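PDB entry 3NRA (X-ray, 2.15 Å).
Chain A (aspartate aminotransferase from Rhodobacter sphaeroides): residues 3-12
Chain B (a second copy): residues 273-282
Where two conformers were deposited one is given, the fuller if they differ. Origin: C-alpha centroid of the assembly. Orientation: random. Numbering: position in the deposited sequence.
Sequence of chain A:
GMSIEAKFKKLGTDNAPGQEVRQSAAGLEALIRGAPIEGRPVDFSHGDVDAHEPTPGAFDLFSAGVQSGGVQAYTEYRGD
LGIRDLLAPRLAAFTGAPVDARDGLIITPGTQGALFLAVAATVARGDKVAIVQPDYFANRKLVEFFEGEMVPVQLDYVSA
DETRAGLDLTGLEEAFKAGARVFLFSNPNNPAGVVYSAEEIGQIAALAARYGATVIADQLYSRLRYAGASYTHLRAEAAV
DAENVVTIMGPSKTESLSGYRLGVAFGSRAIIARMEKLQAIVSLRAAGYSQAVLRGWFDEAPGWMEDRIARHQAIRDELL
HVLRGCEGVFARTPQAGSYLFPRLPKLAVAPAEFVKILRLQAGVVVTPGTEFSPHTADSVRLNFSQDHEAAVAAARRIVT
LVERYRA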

# COMPACT_ATOMS: atom_id res chain seq x y z
N SER A 3 -5.33 -16.74 -17.21
CA SER A 3 -4.93 -17.71 -16.15
C SER A 3 -4.16 -17.00 -15.04
O SER A 3 -3.27 -16.18 -15.30
CB SER A 3 -4.07 -18.81 -16.75
OG SER A 3 -3.15 -19.32 -15.80
N ILE A 4 -4.49 -17.35 -13.79
CA ILE A 4 -3.90 -16.67 -12.62
C ILE A 4 -2.42 -17.06 -12.39
O ILE A 4 -1.58 -16.21 -12.11
CB ILE A 4 -4.76 -16.88 -11.33
CG1 ILE A 4 -4.29 -15.97 -10.21
CG2 ILE A 4 -4.76 -18.34 -10.88
CD1 ILE A 4 -5.44 -15.35 -9.45
N GLU A 5 -2.10 -18.35 -12.56
CA GLU A 5 -0.71 -18.82 -12.54
C GLU A 5 0.15 -18.09 -13.60
O GLU A 5 1.23 -17.61 -13.30
CB GLU A 5 -0.66 -20.35 -12.77
N ALA A 6 -0.37 -18.02 -14.83
CA ALA A 6 0.35 -17.37 -15.95
C ALA A 6 0.55 -15.88 -15.71
O ALA A 6 1.62 -15.33 -16.02
CB ALA A 6 -0.39 -17.60 -17.27
N LYS A 7 -0.47 -15.24 -15.14
CA LYS A 7 -0.46 -13.81 -14.81
C LYS A 7 0.66 -13.49 -13.83
O LYS A 7 1.46 -12.58 -14.07
CB LYS A 7 -1.82 -13.39 -14.21
CG LYS A 7 -2.05 -11.86 -13.98
CD LYS A 7 -3.33 -11.66 -13.16
CE LYS A 7 -4.04 -10.35 -13.47
NZ LYS A 7 -5.39 -10.27 -12.83
N PHE A 8 0.74 -14.27 -12.75
CA PHE A 8 1.74 -14.03 -11.70
C PHE A 8 3.16 -14.55 -12.05
O PHE A 8 4.15 -14.08 -11.48
CB PHE A 8 1.27 -14.60 -10.36
CG PHE A 8 0.30 -13.71 -9.67
CD1 PHE A 8 -1.06 -13.72 -10.01
CD2 PHE A 8 0.72 -12.84 -8.68
CE1 PHE A 8 -1.96 -12.88 -9.38
CE2 PHE A 8 -0.17 -12.00 -8.05
CZ PHE A 8 -1.51 -12.01 -8.39
N LYS A 9 3.25 -15.46 -13.03
CA LYS A 9 4.55 -15.89 -13.58
C LYS A 9 5.31 -14.71 -14.22
O LYS A 9 6.54 -14.65 -14.15
CB LYS A 9 4.37 -17.03 -14.60
CG LYS A 9 5.65 -17.84 -14.89
N LYS A 10 4.56 -13.75 -14.79
CA LYS A 10 5.16 -12.54 -15.43
C LYS A 10 5.75 -11.51 -14.43
O LYS A 10 6.58 -10.68 -14.81
CB LYS A 10 4.12 -11.85 -16.36
CG LYS A 10 3.83 -12.66 -17.69
CD LYS A 10 2.60 -12.12 -18.44
CE LYS A 10 2.52 -12.66 -19.85
N LEU A 11 5.34 -11.60 -13.16
CA LEU A 11 5.82 -10.67 -12.12
C LEU A 11 7.20 -11.07 -11.50
O LEU A 11 7.71 -10.34 -10.66
CB LEU A 11 4.76 -10.53 -11.00
CG LEU A 11 3.37 -9.98 -11.36
CD1 LEU A 11 2.56 -9.72 -10.07
CD2 LEU A 11 3.45 -8.73 -12.19
N GLY A 12 7.77 -12.20 -11.93
CA GLY A 12 9.12 -12.59 -11.51
C GLY A 12 10.19 -11.60 -11.98
O GLY A 12 11.14 -11.97 -12.66
N ALA B 273 3.62 -16.57 -2.12
CA ALA B 273 4.64 -16.22 -3.14
C ALA B 273 4.07 -15.24 -4.22
O ALA B 273 4.73 -14.28 -4.60
CB ALA B 273 5.25 -17.51 -3.82
N ARG B 274 2.85 -15.50 -4.67
CA ARG B 274 2.16 -14.58 -5.58
C ARG B 274 1.95 -13.19 -4.95
O ARG B 274 2.24 -12.18 -5.59
CB ARG B 274 0.83 -15.16 -6.04
CG ARG B 274 1.01 -16.39 -6.95
CD ARG B 274 -0.20 -16.64 -7.80
NE ARG B 274 -1.34 -17.16 -7.05
CZ ARG B 274 -1.83 -18.42 -7.14
NH1 ARG B 274 -1.27 -19.35 -7.91
NH2 ARG B 274 -2.92 -18.74 -6.43
N MSE B 275 1.49 -13.15 -3.69
CA MSE B 275 1.23 -11.89 -2.98
C MSE B 275 2.54 -11.06 -2.83
O MSE B 275 2.51 -9.83 -2.89
CB MSE B 275 0.64 -12.17 -1.58
CG MSE B 275 -0.75 -12.83 -1.58
SE MSE B 275 -1.28 -13.41 0.18
CE MSE B 275 -1.31 -11.68 0.99
N GLU B 276 3.66 -11.76 -2.64
CA GLU B 276 5.00 -11.15 -2.54
C GLU B 276 5.40 -10.49 -3.84
O GLU B 276 5.90 -9.37 -3.86
CB GLU B 276 6.05 -12.22 -2.21
CG GLU B 276 7.47 -11.69 -1.97
CD GLU B 276 8.36 -11.70 -3.21
OE1 GLU B 276 8.71 -12.79 -3.68
OE2 GLU B 276 8.74 -10.61 -3.67
N LYS B 277 5.17 -11.20 -4.94
CA LYS B 277 5.53 -10.68 -6.25
C LYS B 277 4.71 -9.44 -6.56
O LYS B 277 5.24 -8.43 -7.01
CB LYS B 277 5.33 -11.76 -7.33
CG LYS B 277 6.42 -12.83 -7.35
CD LYS B 277 5.87 -14.17 -7.89
CE LYS B 277 6.96 -15.09 -8.47
NZ LYS B 277 6.88 -15.15 -9.99
N LEU B 278 3.42 -9.49 -6.23
CA LEU B 278 2.57 -8.35 -6.44
C LEU B 278 2.92 -7.16 -5.52
O LEU B 278 2.93 -6.02 -5.97
CB LEU B 278 1.11 -8.73 -6.29
CG LEU B 278 0.07 -7.62 -6.47
CD1 LEU B 278 0.30 -6.84 -7.74
CD2 LEU B 278 -1.31 -8.24 -6.47
N GLN B 279 3.22 -7.42 -4.24
CA GLN B 279 3.56 -6.33 -3.30
C GLN B 279 4.71 -5.45 -3.81
O GLN B 279 4.72 -4.24 -3.61
CB GLN B 279 3.92 -6.89 -1.90
CG GLN B 279 4.38 -5.80 -0.92
CD GLN B 279 3.95 -6.06 0.52
OE1 GLN B 279 2.83 -5.73 0.91
NE2 GLN B 279 4.84 -6.67 1.31
N ALA B 280 5.68 -6.08 -4.47
CA ALA B 280 6.77 -5.38 -5.05
C ALA B 280 6.29 -4.20 -5.91
O ALA B 280 6.83 -3.11 -5.79
CB ALA B 280 7.69 -6.35 -5.89
N ILE B 281 5.24 -4.41 -6.70
CA ILE B 281 4.76 -3.35 -7.61
C ILE B 281 3.56 -2.55 -7.07
O ILE B 281 3.24 -1.49 -7.62
CB ILE B 281 4.49 -3.87 -9.07
CG1 ILE B 281 3.32 -4.86 -9.12
CG2 ILE B 281 5.77 -4.51 -9.67
CD1 ILE B 281 3.11 -5.45 -10.50
N VAL B 282 2.96 -3.00 -5.97
CA VAL B 282 1.88 -2.26 -5.31
C VAL B 282 2.44 -1.15 -4.42
O VAL B 282 1.92 -0.01 -4.45
CB VAL B 282 0.94 -3.21 -4.47
CG1 VAL B 282 -0.03 -2.39 -3.60
CG2 VAL B 282 0.16 -4.12 -5.41

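This is a small, mainly apolar contact between two copies of one protein, in which a short N-terminal segment of chain A lays Phe A8 and Leu A11 against one flank of a chain B helix, with a single weak hydrogen bond across it. The helical part of chain A and helix 273-282 run in broadly the same direction, their axes inclined by 44° and approaching to 10.4 Å, and 457 Å² is buried in total.

Phe A8 CA lies 6.2 Å from Arg B274 CA, and Leu A11 CA lies 5.9 Å from Lys B277 CA. The register steps by three residues on each chain; on chain B this is a step along the helix, while on chain A it runs from the helix into the turn, and the CA-to-CB bonds of both Phe A8 and Leu A11 point toward chain B.

Phe A8 has chi1 in the m well. Its CG is 3.5 Å from Arg B274 CD, so the ring packs on the aliphatic part of the arginine, while Leu B278 CB meets the ring edge, 3.9 Å from Phe A8 CE2. The guanidinium contributes little to the ring: Arg B274 CZ is 6.0 Å from the Phe A8 ring centroid, at most a weak cation-pi attraction. Ile A4 CG1 instead lies over one guanidinium face, 4.5 Å from Arg B274 NE.

Leu A11 extends the apolar patch. Its CD2 lies 3.7 Å from Ile B281 CD1, its CD1 4.2 Å from Leu B278 CB, and its CB 3.9 Å from Lys B277 CB, so the lysine also serves through its hydrocarbon portion.

The polar component comes from Lys B277, whose NZ donates a weak hydrogen bond to Phe A8 O at 3.3 Å. Phe A8 O also accepts from Leu A11 N at 3.2 Å, next to the type I turn from Lys A9 to Gly A12, so the ammonium meets the chain where the backbone turns.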